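Local coordinates for molybdate-binding protein MolA (Haemophilus influenzae, PDB 3PSH) that binds molybdate and tungstate, but not sulfate or phosphate, in the periplasm and serves the MolBCA ABC transporter in low-affinity molybdate import, at residues A[24-29]-A[70-75]; A[46-51]-A[66-71]; A[19-24]-A[87-92]; A[28-33]-A[54-59]. One frame throughout, in Å; residues are numbered along the deposited sequence.

Contact 1. Residues A[24-29]-A[70-75]. With MOO (molybdate ion), chain B.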
loop_
_atom_site.group_PDB
_atom_site.type_symbol
_atom_site.label_atom_id
_atom_site.label_comp_id
_atom_site.label_asym_id
_atom_site.label_seq_id
_atom_site.Cartn_x
_atom_site.Cartn_y
_atom_site.Cartn_z
ATOM N N LEU A 24 5.361 -13.193 -2.068
ATOM C CA LEU A 24 6.619 -12.386 -2.079
ATOM C C LEU A 24 6.415 -10.880 -2.270
ATOM O O LEU A 24 7.178 -10.204 -2.982
ATOM C CB LEU A 24 7.659 -12.985 -3.091
ATOM C CG LEU A 24 8.048 -14.521 -2.836
ATOM C CD1 LEU A 24 9.097 -14.890 -3.876
ATOM C CD2 LEU A 24 8.498 -14.779 -1.362
ATOM N N GLN A 25 5.308 -10.386 -1.747
ATOM C CA GLN A 25 4.927 -8.965 -1.889
ATOM C C GLN A 25 4.093 -8.661 -0.649
ATOM O O GLN A 25 3.115 -9.402 -0.368
ATOM C CB GLN A 25 4.099 -8.785 -3.169
ATOM C CG GLN A 25 3.954 -7.240 -3.507
ATOM C CD GLN A 25 2.707 -6.880 -4.230
ATOM O OE1 GLN A 25 2.792 -6.240 -5.323
ATOM N NE2 GLN A 25 1.558 -7.303 -3.733
ATOM N N HIS A 26 4.412 -7.602 0.161
ATOM C CA HIS A 26 3.684 -7.204 1.339
ATOM C C HIS A 26 2.259 -6.704 1.078
ATOM O O HIS A 26 1.361 -6.938 1.851
ATOM C CB HIS A 26 4.457 -6.128 2.153
ATOM C CG HIS A 26 4.931 -4.956 1.331
ATOM N ND1 HIS A 26 5.837 -5.083 0.301
ATOM C CD2 HIS A 26 4.686 -3.620 1.439
ATOM C CE1 HIS A 26 6.121 -3.893 -0.214
ATOM N NE2 HIS A 26 5.365 -3.004 0.411
ATOM N N GLN A 27 2.071 -6.098 -0.094
ATOM C CA GLN A 27 0.728 -5.566 -0.412
ATOM C C GLN A 27 -0.248 -6.715 -0.572
ATOM O O GLN A 27 -1.358 -6.734 0.001
ATOM C CB GLN A 27 0.684 -4.708 -1.660
ATOM C CG GLN A 27 1.566 -3.449 -1.318
ATOM C CD GLN A 27 2.935 -3.522 -1.876
ATOM O OE1 GLN A 27 3.514 -4.586 -2.108
ATOM N NE2 GLN A 27 3.513 -2.306 -2.089
ATOM N N THR A 28 0.173 -7.691 -1.383
ATOM C CA THR A 28 -0.719 -8.858 -1.525
ATOM C C THR A 28 -0.855 -9.594 -0.147
ATOM O O THR A 28 -1.942 -10.062 0.169
ATOM C CB THR A 28 -0.109 -9.841 -2.493
ATOM O OG1 THR A 28 -0.186 -9.324 -3.831
ATOM C CG2 THR A 28 -0.814 -11.193 -2.410
ATOM N N LEU A 29 0.213 -9.694 0.673
ATOM C CA LEU A 29 0.134 -10.339 1.967
ATOM C C LEU A 29 -0.963 -9.670 2.806
ATOM O O LEU A 29 -1.744 -10.359 3.405
ATOM C CB LEU A 29 1.541 -10.335 2.664
ATOM C CG LEU A 29 1.629 -11.065 4.018
ATOM C CD1 LEU A 29 0.939 -12.503 3.908
ATOM C CD2 LEU A 29 3.114 -11.183 4.310
ATOM N N GLY A 70 12.200 -15.901 -0.183
ATOM C CA GLY A 70 12.561 -14.876 -1.174
ATOM C C GLY A 70 12.134 -13.513 -0.602
ATOM O O GLY A 70 11.795 -13.506 0.507
ATOM N N ASP A 71 12.281 -12.485 -1.426
ATOM C CA ASP A 71 11.762 -11.132 -1.048
ATOM C C ASP A 71 11.217 -10.460 -2.278
ATOM O O ASP A 71 10.724 -11.125 -3.225
ATOM C CB ASP A 71 12.915 -10.385 -0.279
ATOM C CG ASP A 71 14.132 -10.045 -1.118
ATOM O OD1 ASP A 71 14.169 -10.223 -2.292
ATOM O OD2 ASP A 71 15.164 -9.603 -0.560
ATOM N N LEU A 72 11.166 -9.098 -2.269
ATOM C CA LEU A 72 10.535 -8.514 -3.444
ATOM C C LEU A 72 11.167 -8.703 -4.839
ATOM O O LEU A 72 10.443 -8.740 -5.907
ATOM C CB LEU A 72 10.388 -6.976 -3.254
ATOM C CG LEU A 72 9.428 -6.547 -2.156
ATOM C CD1 LEU A 72 9.750 -5.122 -1.728
ATOM C CD2 LEU A 72 8.012 -6.673 -2.608
ATOM N N ASN A 73 12.504 -8.784 -4.829
ATOM C CA ASN A 73 13.196 -8.831 -6.121
ATOM C C ASN A 73 14.255 -9.950 -6.244
ATOM O O ASN A 73 15.090 -9.968 -7.093
ATOM C CB ASN A 73 13.787 -7.431 -6.434
ATOM C CG ASN A 73 14.857 -7.055 -5.445
ATOM O OD1 ASN A 73 15.233 -7.832 -4.535
ATOM N ND2 ASN A 73 15.258 -5.782 -5.529
ATOM N N SER A 74 14.116 -10.949 -5.421
ATOM C CA SER A 74 15.057 -12.132 -5.394
ATOM C C SER A 74 14.287 -13.370 -4.862
ATOM O O SER A 74 13.315 -13.266 -4.046
ATOM C CB SER A 74 16.329 -11.867 -4.554
ATOM O OG SER A 74 16.043 -11.813 -3.130
ATOM N N VAL A 75 14.723 -14.577 -5.293
ATOM C CA VAL A 75 14.090 -15.767 -4.768
ATOM C C VAL A 75 15.191 -16.792 -4.519
ATOM O O VAL A 75 16.274 -16.653 -5.161
ATOM C CB VAL A 75 13.038 -16.274 -5.754
ATOM C CG1 VAL A 75 13.701 -16.671 -7.166
ATOM C CG2 VAL A 75 12.195 -17.504 -5.097
HETATM MO MO MOO B . 4.994 0.693 -1.088
HETATM O O1 MOO B . 5.206 2.301 -0.607
HETATM O O2 MOO B . 5.967 0.311 -2.457
HETATM O O3 MOO B . 3.369 0.437 -1.524
HETATM O O4 MOO B . 5.233 -0.257 0.299
HETATM O O HOH W 1 8.061 -10.200 -5.680
#

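Contact 2. Residues A[46-51]-A[66-71]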
loop_
_atom_site.group_PDB
_atom_site.type_symbol
_atom_site.label_atom_id
_atom_site.label_comp_id
_atom_site.label_asym_id
_atom_site.label_seq_id
_atom_site.Cartn_x
_atom_site.Cartn_y
_atom_site.Cartn_z
ATOM N N SER A 46 10.940 -12.164 2.828
ATOM C CA SER A 46 11.772 -12.156 4.045
ATOM C C SER A 46 11.849 -10.759 4.760
ATOM O O SER A 46 12.138 -10.729 5.978
ATOM C CB SER A 46 13.185 -12.672 3.685
ATOM O OG SER A 46 13.854 -11.787 2.766
ATOM N N ASN A 47 11.547 -9.665 4.012
ATOM C CA ASN A 47 11.434 -8.314 4.605
ATOM C C ASN A 47 10.035 -7.906 5.037
ATOM O O ASN A 47 9.742 -6.674 5.066
ATOM C CB ASN A 47 12.091 -7.300 3.643
ATOM C CG ASN A 47 11.585 -7.364 2.236
ATOM O OD1 ASN A 47 11.071 -8.402 1.765
ATOM N ND2 ASN A 47 11.746 -6.223 1.509
ATOM N N TRP A 48 9.194 -8.891 5.365
ATOM C CA TRP A 48 7.773 -8.578 5.781
ATOM C C TRP A 48 7.681 -7.675 7.016
ATOM O O TRP A 48 6.883 -6.702 7.004
ATOM C CB TRP A 48 6.924 -9.835 5.847
ATOM C CG TRP A 48 7.266 -10.733 6.997
ATOM C CD1 TRP A 48 8.202 -11.778 7.023
ATOM C CD2 TRP A 48 6.655 -10.695 8.284
ATOM N NE1 TRP A 48 8.199 -12.355 8.292
ATOM C CE2 TRP A 48 7.244 -11.730 9.073
ATOM C CE3 TRP A 48 5.683 -9.843 8.895
ATOM C CZ2 TRP A 48 6.840 -11.967 10.455
ATOM C CZ3 TRP A 48 5.272 -10.087 10.292
ATOM C CH2 TRP A 48 5.871 -11.124 11.037
ATOM N N LYS A 49 8.538 -7.865 8.018
ATOM C CA LYS A 49 8.361 -6.988 9.185
ATOM C C LYS A 49 8.758 -5.540 8.808
ATOM O O LYS A 49 8.129 -4.602 9.236
ATOM C CB LYS A 49 9.284 -7.478 10.324
ATOM C CG LYS A 49 8.793 -8.813 10.907
ATOM C CD LYS A 49 9.650 -9.312 12.162
ATOM C CE LYS A 49 9.187 -10.739 12.655
ATOM N NZ LYS A 49 10.387 -11.127 13.574
ATOM N N LYS A 50 9.792 -5.370 8.057
ATOM C CA LYS A 50 10.189 -3.988 7.637
ATOM C C LYS A 50 9.090 -3.295 6.790
ATOM O O LYS A 50 8.665 -2.123 7.091
ATOM C CB LYS A 50 11.529 -3.937 6.937
ATOM C CG LYS A 50 11.816 -2.557 6.499
ATOM C CD LYS A 50 13.324 -2.397 6.314
ATOM C CE LYS A 50 13.721 -0.941 6.176
ATOM N NZ LYS A 50 13.589 -0.773 4.710
ATOM N N GLN A 51 8.560 -4.054 5.827
ATOM C CA GLN A 51 7.637 -3.448 4.885
ATOM C C GLN A 51 6.227 -3.272 5.422
ATOM O O GLN A 51 5.483 -2.347 4.993
ATOM C CB GLN A 51 7.608 -4.376 3.619
ATOM C CG GLN A 51 8.907 -4.289 2.801
ATOM C CD GLN A 51 9.245 -2.874 2.296
ATOM O OE1 GLN A 51 8.391 -2.087 1.947
ATOM N NE2 GLN A 51 10.559 -2.541 2.317
ATOM N N MET A 66 6.377 -18.158 9.821
ATOM C CA MET A 66 6.317 -18.382 8.409
ATOM C C MET A 66 7.708 -18.487 7.769
ATOM O O MET A 66 8.626 -17.656 8.009
ATOM C CB MET A 66 5.593 -17.217 7.749
ATOM C CG MET A 66 4.766 -17.438 6.537
ATOM S SD MET A 66 3.438 -18.683 6.476
ATOM C CE MET A 66 1.971 -17.873 7.038
ATOM N N ALA A 67 7.908 -19.527 6.958
ATOM C CA ALA A 67 9.081 -19.577 6.105
ATOM C C ALA A 67 9.234 -18.327 5.142
ATOM O O ALA A 67 8.193 -17.734 4.765
ATOM C CB ALA A 67 9.039 -20.859 5.236
ATOM N N MET A 68 10.460 -17.971 4.755
ATOM C CA MET A 68 10.798 -16.746 3.930
ATOM C C MET A 68 11.775 -17.088 2.835
ATOM O O MET A 68 13.006 -16.870 2.951
ATOM C CB MET A 68 11.388 -15.686 4.892
ATOM C CG MET A 68 10.310 -15.199 5.841
ATOM S SD MET A 68 11.015 -14.086 7.128
ATOM C CE MET A 68 11.790 -15.255 8.276
ATOM N N PRO A 69 11.271 -17.646 1.737
ATOM C CA PRO A 69 12.141 -18.177 0.692
ATOM C C PRO A 69 12.506 -17.193 -0.397
ATOM O O PRO A 69 12.956 -17.596 -1.450
ATOM C CB PRO A 69 11.297 -19.331 0.116
ATOM C CG PRO A 69 9.887 -18.780 0.109
ATOM C CD PRO A 69 9.872 -18.119 1.526
ATOM N N GLY A 70 12.200 -15.901 -0.183
ATOM C CA GLY A 70 12.561 -14.876 -1.174
ATOM C C GLY A 70 12.134 -13.513 -0.602
ATOM O O GLY A 70 11.795 -13.506 0.507
ATOM N N ASP A 71 12.281 -12.485 -1.426
ATOM C CA ASP A 71 11.762 -11.132 -1.048
ATOM C C ASP A 71 11.217 -10.460 -2.278
ATOM O O ASP A 71 10.724 -11.125 -3.225
ATOM C CB ASP A 71 12.915 -10.385 -0.279
ATOM C CG ASP A 71 14.132 -10.045 -1.118
ATOM O OD1 ASP A 71 14.169 -10.223 -2.292
ATOM O OD2 ASP A 71 15.164 -9.603 -0.560
HETATM O O HOH W 2 8.345 -15.220 9.391
#

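Contact 3. Residues A[19-24]-A[87-92]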
loop_
_atom_site.group_PDB
_atom_site.type_symbol
_atom_site.label_atom_id
_atom_site.label_comp_id
_atom_site.label_asym_id
_atom_site.label_seq_id
_atom_site.Cartn_x
_atom_site.Cartn_y
_atom_site.Cartn_z
ATOM N N ASN A 19 -3.381 -24.125 -1.239
ATOM C CA ASN A 19 -3.178 -24.272 0.200
ATOM C C ASN A 19 -1.718 -23.990 0.646
ATOM O O ASN A 19 -1.416 -23.997 1.795
ATOM C CB ASN A 19 -3.546 -25.673 0.656
ATOM C CG ASN A 19 -4.996 -25.917 0.545
ATOM O OD1 ASN A 19 -5.494 -26.692 -0.340
ATOM N ND2 ASN A 19 -5.717 -25.273 1.417
ATOM N N ARG A 20 -0.846 -23.843 -0.372
ATOM C CA ARG A 20 0.609 -23.653 -0.145
ATOM C C ARG A 20 1.209 -22.484 -0.945
ATOM O O ARG A 20 2.221 -22.610 -1.616
ATOM C CB ARG A 20 1.377 -24.960 -0.440
ATOM C CG ARG A 20 0.912 -26.034 0.529
ATOM C CD ARG A 20 1.685 -27.356 0.321
ATOM N NE ARG A 20 2.934 -27.075 1.019
ATOM C CZ ARG A 20 3.133 -27.066 2.332
ATOM N NH1 ARG A 20 2.195 -27.547 3.207
ATOM N NH2 ARG A 20 4.338 -26.637 2.801
ATOM N N ALA A 21 0.588 -21.300 -0.779
ATOM C CA ALA A 21 1.002 -20.185 -1.614
ATOM C C ALA A 21 2.244 -19.572 -0.949
ATOM O O ALA A 21 2.331 -19.553 0.324
ATOM C CB ALA A 21 -0.130 -19.127 -1.589
ATOM N N VAL A 22 3.096 -18.989 -1.788
ATOM C CA VAL A 22 4.221 -18.221 -1.168
ATOM C C VAL A 22 3.970 -16.784 -1.620
ATOM O O VAL A 22 3.712 -16.555 -2.780
ATOM C CB VAL A 22 5.571 -18.817 -1.635
ATOM C CG1 VAL A 22 6.719 -17.829 -1.281
ATOM C CG2 VAL A 22 5.756 -20.111 -0.800
ATOM N N VAL A 23 3.992 -15.833 -0.679
ATOM C CA VAL A 23 3.570 -14.483 -1.042
ATOM C C VAL A 23 4.750 -13.512 -0.913
ATOM O O VAL A 23 5.128 -13.160 0.201
ATOM C CB VAL A 23 2.353 -13.980 -0.144
ATOM C CG1 VAL A 23 2.037 -12.556 -0.609
ATOM C CG2 VAL A 23 1.161 -14.932 -0.380
ATOM N N LEU A 24 5.361 -13.193 -2.068
ATOM C CA LEU A 24 6.619 -12.386 -2.079
ATOM C C LEU A 24 6.415 -10.880 -2.270
ATOM O O LEU A 24 7.178 -10.204 -2.982
ATOM C CB LEU A 24 7.659 -12.985 -3.091
ATOM C CG LEU A 24 8.048 -14.521 -2.836
ATOM C CD1 LEU A 24 9.097 -14.890 -3.876
ATOM C CD2 LEU A 24 8.498 -14.779 -1.362
ATOM N N VAL A 87 1.622 -22.024 -5.619
ATOM C CA VAL A 87 1.655 -20.750 -6.385
ATOM C C VAL A 87 2.584 -19.796 -5.651
ATOM O O VAL A 87 2.668 -19.931 -4.444
ATOM C CB VAL A 87 0.183 -20.126 -6.458
ATOM C CG1 VAL A 87 -0.372 -19.775 -5.035
ATOM C CG2 VAL A 87 0.084 -18.969 -7.520
ATOM N N VAL A 88 3.195 -18.838 -6.358
ATOM C CA VAL A 88 4.004 -17.712 -5.801
ATOM C C VAL A 88 3.374 -16.462 -6.360
ATOM O O VAL A 88 3.251 -16.324 -7.611
ATOM C CB VAL A 88 5.461 -17.787 -6.251
ATOM C CG1 VAL A 88 6.347 -16.664 -5.667
ATOM C CG2 VAL A 88 6.061 -19.181 -5.707
ATOM N N PHE A 89 3.036 -15.565 -5.445
ATOM C CA PHE A 89 2.666 -14.197 -5.830
ATOM C C PHE A 89 3.916 -13.378 -5.788
ATOM O O PHE A 89 4.650 -13.480 -4.848
ATOM C CB PHE A 89 1.707 -13.572 -4.808
ATOM C CG PHE A 89 0.321 -14.163 -4.858
ATOM C CD1 PHE A 89 -0.711 -13.530 -5.629
ATOM C CD2 PHE A 89 0.038 -15.306 -4.118
ATOM C CE1 PHE A 89 -2.042 -14.130 -5.656
ATOM C CE2 PHE A 89 -1.278 -15.859 -4.128
ATOM C CZ PHE A 89 -2.291 -15.210 -4.866
ATOM N N VAL A 90 4.128 -12.625 -6.868
ATOM C CA VAL A 90 5.288 -11.707 -6.906
ATOM C C VAL A 90 4.763 -10.295 -7.142
ATOM O O VAL A 90 3.659 -10.122 -7.706
ATOM C CB VAL A 90 6.338 -12.114 -8.011
ATOM C CG1 VAL A 90 6.839 -13.567 -7.662
ATOM C CG2 VAL A 90 5.816 -11.968 -9.480
ATOM N N THR A 91 5.601 -9.280 -6.856
ATOM C CA THR A 91 5.261 -7.878 -7.236
ATOM C C THR A 91 5.441 -7.695 -8.766
ATOM O O THR A 91 6.293 -8.314 -9.422
ATOM C CB THR A 91 6.120 -6.937 -6.411
ATOM O OG1 THR A 91 5.563 -5.603 -6.419
ATOM C CG2 THR A 91 7.585 -6.973 -6.799
ATOM N N ASN A 92 4.706 -6.698 -9.298
ATOM C CA ASN A 92 4.706 -6.457 -10.694
ATOM C C ASN A 92 6.061 -6.127 -11.286
ATOM O O ASN A 92 6.309 -6.438 -12.410
ATOM C CB ASN A 92 3.695 -5.374 -11.064
ATOM C CG ASN A 92 3.976 -4.077 -10.324
ATOM O OD1 ASN A 92 3.937 -4.026 -9.054
ATOM N ND2 ASN A 92 4.402 -3.096 -11.070
HETATM O O HOH W 1 8.061 -10.200 -5.680
#

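Contact 4. Residues A[28-33]-A[54-59]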
loop_
_atom_site.group_PDB
_atom_site.type_symbol
_atom_site.label_atom_id
_atom_site.label_comp_id
_atom_site.label_asym_id
_atom_site.label_seq_id
_atom_site.Cartn_x
_atom_site.Cartn_y
_atom_site.Cartn_z
ATOM N N THR A 28 0.173 -7.691 -1.383
ATOM C CA THR A 28 -0.719 -8.858 -1.525
ATOM C C THR A 28 -0.855 -9.594 -0.147
ATOM O O THR A 28 -1.942 -10.062 0.169
ATOM C CB THR A 28 -0.109 -9.841 -2.493
ATOM O OG1 THR A 28 -0.186 -9.324 -3.831
ATOM C CG2 THR A 28 -0.814 -11.193 -2.410
ATOM N N LEU A 29 0.213 -9.694 0.673
ATOM C CA LEU A 29 0.134 -10.339 1.967
ATOM C C LEU A 29 -0.963 -9.670 2.806
ATOM O O LEU A 29 -1.744 -10.359 3.405
ATOM C CB LEU A 29 1.541 -10.335 2.664
ATOM C CG LEU A 29 1.629 -11.065 4.018
ATOM C CD1 LEU A 29 0.939 -12.503 3.908
ATOM C CD2 LEU A 29 3.114 -11.183 4.310
ATOM N N ASN A 30 -0.984 -8.325 2.859
ATOM C CA ASN A 30 -1.922 -7.602 3.727
ATOM C C ASN A 30 -3.343 -7.888 3.168
ATOM O O ASN A 30 -4.242 -8.082 3.932
ATOM C CB ASN A 30 -1.541 -6.101 3.662
ATOM C CG ASN A 30 -2.497 -5.235 4.461
ATOM O OD1 ASN A 30 -3.005 -5.664 5.533
ATOM N ND2 ASN A 30 -2.702 -4.013 3.975
ATOM N N ILE A 31 -3.496 -7.865 1.857
ATOM C CA ILE A 31 -4.826 -8.276 1.271
ATOM C C ILE A 31 -5.238 -9.674 1.722
ATOM O O ILE A 31 -6.393 -9.878 2.141
ATOM C CB ILE A 31 -4.885 -8.013 -0.270
ATOM C CG1 ILE A 31 -4.778 -6.491 -0.591
ATOM C CG2 ILE A 31 -6.156 -8.786 -0.906
ATOM C CD1 ILE A 31 -4.434 -6.187 -1.993
ATOM N N ALA A 32 -4.319 -10.630 1.591
ATOM C CA ALA A 32 -4.642 -12.027 1.952
ATOM C C ALA A 32 -5.011 -12.134 3.404
ATOM O O ALA A 32 -5.928 -12.941 3.746
ATOM C CB ALA A 32 -3.458 -12.993 1.698
ATOM N N VAL A 33 -4.360 -11.326 4.269
ATOM C CA VAL A 33 -4.711 -11.368 5.670
ATOM C C VAL A 33 -6.169 -10.897 5.783
ATOM O O VAL A 33 -6.988 -11.420 6.585
ATOM C CB VAL A 33 -3.715 -10.469 6.515
ATOM C CG1 VAL A 33 -4.296 -10.187 7.931
ATOM C CG2 VAL A 33 -2.333 -11.118 6.560
ATOM N N LYS A 54 6.612 -2.986 12.380
ATOM C CA LYS A 54 6.884 -3.924 13.457
ATOM C C LYS A 54 5.616 -4.410 14.159
ATOM O O LYS A 54 5.653 -5.481 14.858
ATOM C CB LYS A 54 7.899 -3.302 14.457
ATOM C CG LYS A 54 7.184 -2.396 15.493
ATOM C CD LYS A 54 8.193 -1.575 16.324
ATOM C CE LYS A 54 7.448 -0.527 17.118
ATOM N NZ LYS A 54 6.478 -1.201 18.087
ATOM N N ASN A 55 4.471 -3.706 14.076
ATOM C CA ASN A 55 3.298 -4.148 14.813
ATOM C C ASN A 55 2.358 -5.027 13.961
ATOM O O ASN A 55 1.326 -5.502 14.484
ATOM C CB ASN A 55 2.509 -2.975 15.393
ATOM C CG ASN A 55 3.385 -2.130 16.341
ATOM O OD1 ASN A 55 4.009 -2.689 17.244
ATOM N ND2 ASN A 55 3.392 -0.812 16.164
ATOM N N TYR A 56 2.735 -5.201 12.680
ATOM C CA TYR A 56 1.859 -6.015 11.791
ATOM C C TYR A 56 1.575 -7.410 12.371
ATOM O O TYR A 56 0.484 -7.967 12.235
ATOM C CB TYR A 56 2.444 -6.192 10.384
ATOM C CG TYR A 56 1.315 -6.617 9.473
ATOM C CD1 TYR A 56 0.465 -5.604 8.948
ATOM C CD2 TYR A 56 1.143 -7.934 9.052
ATOM C CE1 TYR A 56 -0.647 -5.872 8.100
ATOM C CE2 TYR A 56 0.081 -8.247 8.254
ATOM C CZ TYR A 56 -0.820 -7.236 7.734
ATOM O OH TYR A 56 -1.801 -7.665 6.891
ATOM N N VAL A 57 2.586 -7.962 13.045
ATOM C CA VAL A 57 2.565 -9.346 13.560
ATOM C C VAL A 57 1.419 -9.405 14.604
ATOM O O VAL A 57 0.830 -10.487 14.856
ATOM C CB VAL A 57 3.986 -9.690 14.142
ATOM C CG1 VAL A 57 4.186 -8.911 15.462
ATOM C CG2 VAL A 57 4.206 -11.226 14.328
ATOM N N ARG A 58 1.005 -8.276 15.160
ATOM C CA ARG A 58 -0.118 -8.315 16.048
ATOM C C ARG A 58 -1.424 -8.786 15.366
ATOM O O ARG A 58 -2.324 -9.399 16.011
ATOM C CB ARG A 58 -0.378 -6.980 16.749
ATOM C CG ARG A 58 -1.499 -7.111 17.808
ATOM C CD ARG A 58 -1.787 -5.776 18.498
ATOM N NE ARG A 58 -2.544 -4.939 17.557
ATOM C CZ ARG A 58 -3.880 -4.997 17.481
ATOM N NH1 ARG A 58 -4.578 -5.847 18.228
ATOM N NH2 ARG A 58 -4.523 -4.271 16.619
ATOM N N LEU A 59 -1.602 -8.409 14.105
ATOM C CA LEU A 59 -2.823 -8.642 13.345
ATOM C C LEU A 59 -2.726 -10.041 12.692
ATOM O O LEU A 59 -3.743 -10.663 12.349
ATOM C CB LEU A 59 -2.916 -7.609 12.203
ATOM C CG LEU A 59 -2.921 -6.100 12.691
ATOM C CD1 LEU A 59 -2.718 -5.099 11.441
ATOM C CD2 LEU A 59 -4.119 -5.692 13.521
#

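Contact 1. Residues A[24-29]-A[70-75]
Leu-24 and Leu-72 carry the apolar part of this contact, a meeting of the turn between strand 21-24 and helix 26-34 with the loop 70-75. The Leu-24 side chain spreads along the loop backbone: its CB lies 3.6 Å from Asp-71 O, CD2 rests against Gly-70, and CD1 reaches Val-75 CG2. Glycine suits position 70, since a CB there would crowd both Leu-24 CD1 and the carbonyl of Ser-74. From the loop, Leu-72 sends one methyl, CD2, to Leu-24 O at 3.6 Å and over Gln-25 CA; the same methyl sits at the edge of the His-26 imidazole, 4.0 Å from ND1, a buried nitrogen with no polar partner.

The polar link is indirect. One water donates to Leu-24 O and to Leu-72 O, at 2.8 Å each. Within the loop, Ser-74 OG donates to Asp-71 OD1 (2.6 Å) from above the carboxylate plane, fastening the turn.

The ligand is held from the helix start. His-26 NE2 gives molybdate O4 a fairly straight bond of 2.8 Å (162°), and Gln-27 NE2 reaches O3 at 2.8 Å; Tyr-196, Arg-243, Gly-279 and Tyr-280 supply further bonds to the ion.

Helix 96-103 packs on Leu-24 and Val-75, helix 48-52 touches His-26 and Leu-29, and strand 109-112 meets Gln-25 and Thr-28.

Contact 2. Residues A[46-51]-A[66-71]
A surface contact of mixed character joins residues 46-48, which lead into helix 48-52, to the loop 66-71 that runs on toward helix 77-82. Its one direct hydrogen bond is between backbones: Ser-46 N donates to Gly-70 O at 2.8 Å, in the carbonyl plane. Beside it the small serine lets the chains come close, with Ser-46 CB 3.7 Å from Met-68 CB. The Met-68 chain is extended at chi2 (173°), which puts its sulfur at the edge of the indole, 3.5 Å from Trp-48 NE1 and near the ring plane; a bend at chi3 turns only the terminal methyl CE. This is a Met-aromatic contact of the edge type, the two side chains crossing at about a right angle. A water extends the link, lying 2.8 Å from Met-66 O and accepting a weak bond from Trp-48 NE1.

Asn-47 occupies the N-cap position of the helix, yet its side chain makes no capping bond. Its OD1 comes 3.4 Å from Asp-71 CB, buried without a polar partner. Ser-46 OG approaches that same CB at 3.5 Å. On the loop side, Met-66 and Met-68 pack against strand 41-44, while Pro-69 leans on helix 77-82.

Contact 3. Residues A[19-24]-A[87-92]
Phe-89 lies side by side with Val-23, both pointing the same way from neighbouring strands, and Val-23 CG2 approaches its CD2 at 3.9 Å. Ala-21, farther back on this face, meets the edge of the phenyl ring with its CB, which also packs 3.5 Å from Val-87 CG1. The small alanine fits close beside both neighbours. Thr-28 of helix 26-34 touches both Val-23 and Phe-89, and the Phe-89 ring also meets that of Phe-151.

Three backbone hydrogen bonds of 2.9 Å tie the strands: Val-22 N to Val-87 O, Phe-89 N to Val-22 O and Leu-24 N to Phe-89 O. Strands 21-24 and 87-91 run parallel, 10° apart, as the central pair of a four-stranded sheet in the order 41-44, 21-24, 87-91, 109-112. The 2-1-3-4 order is that of a Rossmann-like alpha/beta lobe, and beta-branched valines suit its extended backbone.

On the other face, Val-88 CG1 is anti to the backbone N (chi1 -178°) and lies 3.7 Å from Leu-24 CD1, while its CG2 faces Val-22 CB. Helix 96-103 covers Val-88 and Leu-24. Past the last direct bond, the water that bridges to Leu-24 O also accepts from Thr-91 N at 2.9 Å.

Contact 4. Residues A[28-33]-A[54-59]
Tyr-56 is the first residue of 54-59 to reach helix 26-34, and it supplies most of the contact. Its CG is anti to the backbone N (chi1 -162°), and the ring beyond carries the hydroxyl to the helix. There Tyr-56 OH donates to Asn-30 OD1 at 2.7 Å, approaching at 120° to the C=O bond and tilted somewhat from the carbonyl plane. The amide and ring planes stand 85° apart, with OD1 at the ring edge. Asparagine suits this buried place because its two polar ends can be served separately: OD1 is also hydrogen-bonded to Tyr-319 and, weakly, to Gln-34, while ND2 bonds to Glu-284. Several bonds thus fix the rotation of the amide.

Val-33, one turn on from Asn-30, meets the same tyrosine tip to tip. Its CB is 3.4 Å from Tyr-56 OH, and CG2 lies 4.1 Å from Tyr-56 CE2, near the ring plane. The branched side chain thus gives the phenol oxygen an apolar neighbour beside its polar one.

Farther along, Leu-59 turns toward the helix but touches it lightly, its carbonyl O standing 4.5 Å from Val-33 CG1. Leu-59 packs instead on Tyr-315 and Tyr-319 of helix 307-319, which also touches Val-33 and Tyr-56. In this solute-binding protein the buried Tyr-56–Asn-30 bond ties helix 26-34 to 54-59, and Tyr-319, bonded to the same OD1, brings in helix 307-319: a buried polar cluster edged by Val-33 and Leu-59.

Overall arrangement
Contact 3 forms the middle of the sheet, and strand 21-24 leads directly into helix 26-34, whose first turn in contact 1 holds molybdate through His-26 and Gln-27. Contacts 1 and 3 have centres 8 Å apart and share Leu-24 and one water; Gln-25 and Thr-91 also lie close together there. Contact 2 is centred 7 Å from contact 1, sharing Gly-70 and Asp-71 with it, and Gln-51 of its helix touches the ion and bonds to Arg-243 through its backbone O. Contact 4 takes up the same helix as contact 1 farther on, its centre about 13 Å from that of contact 1, and meets contact 2 where Trp-48 CH2 packs 3.7 Å from Val-57 CG2.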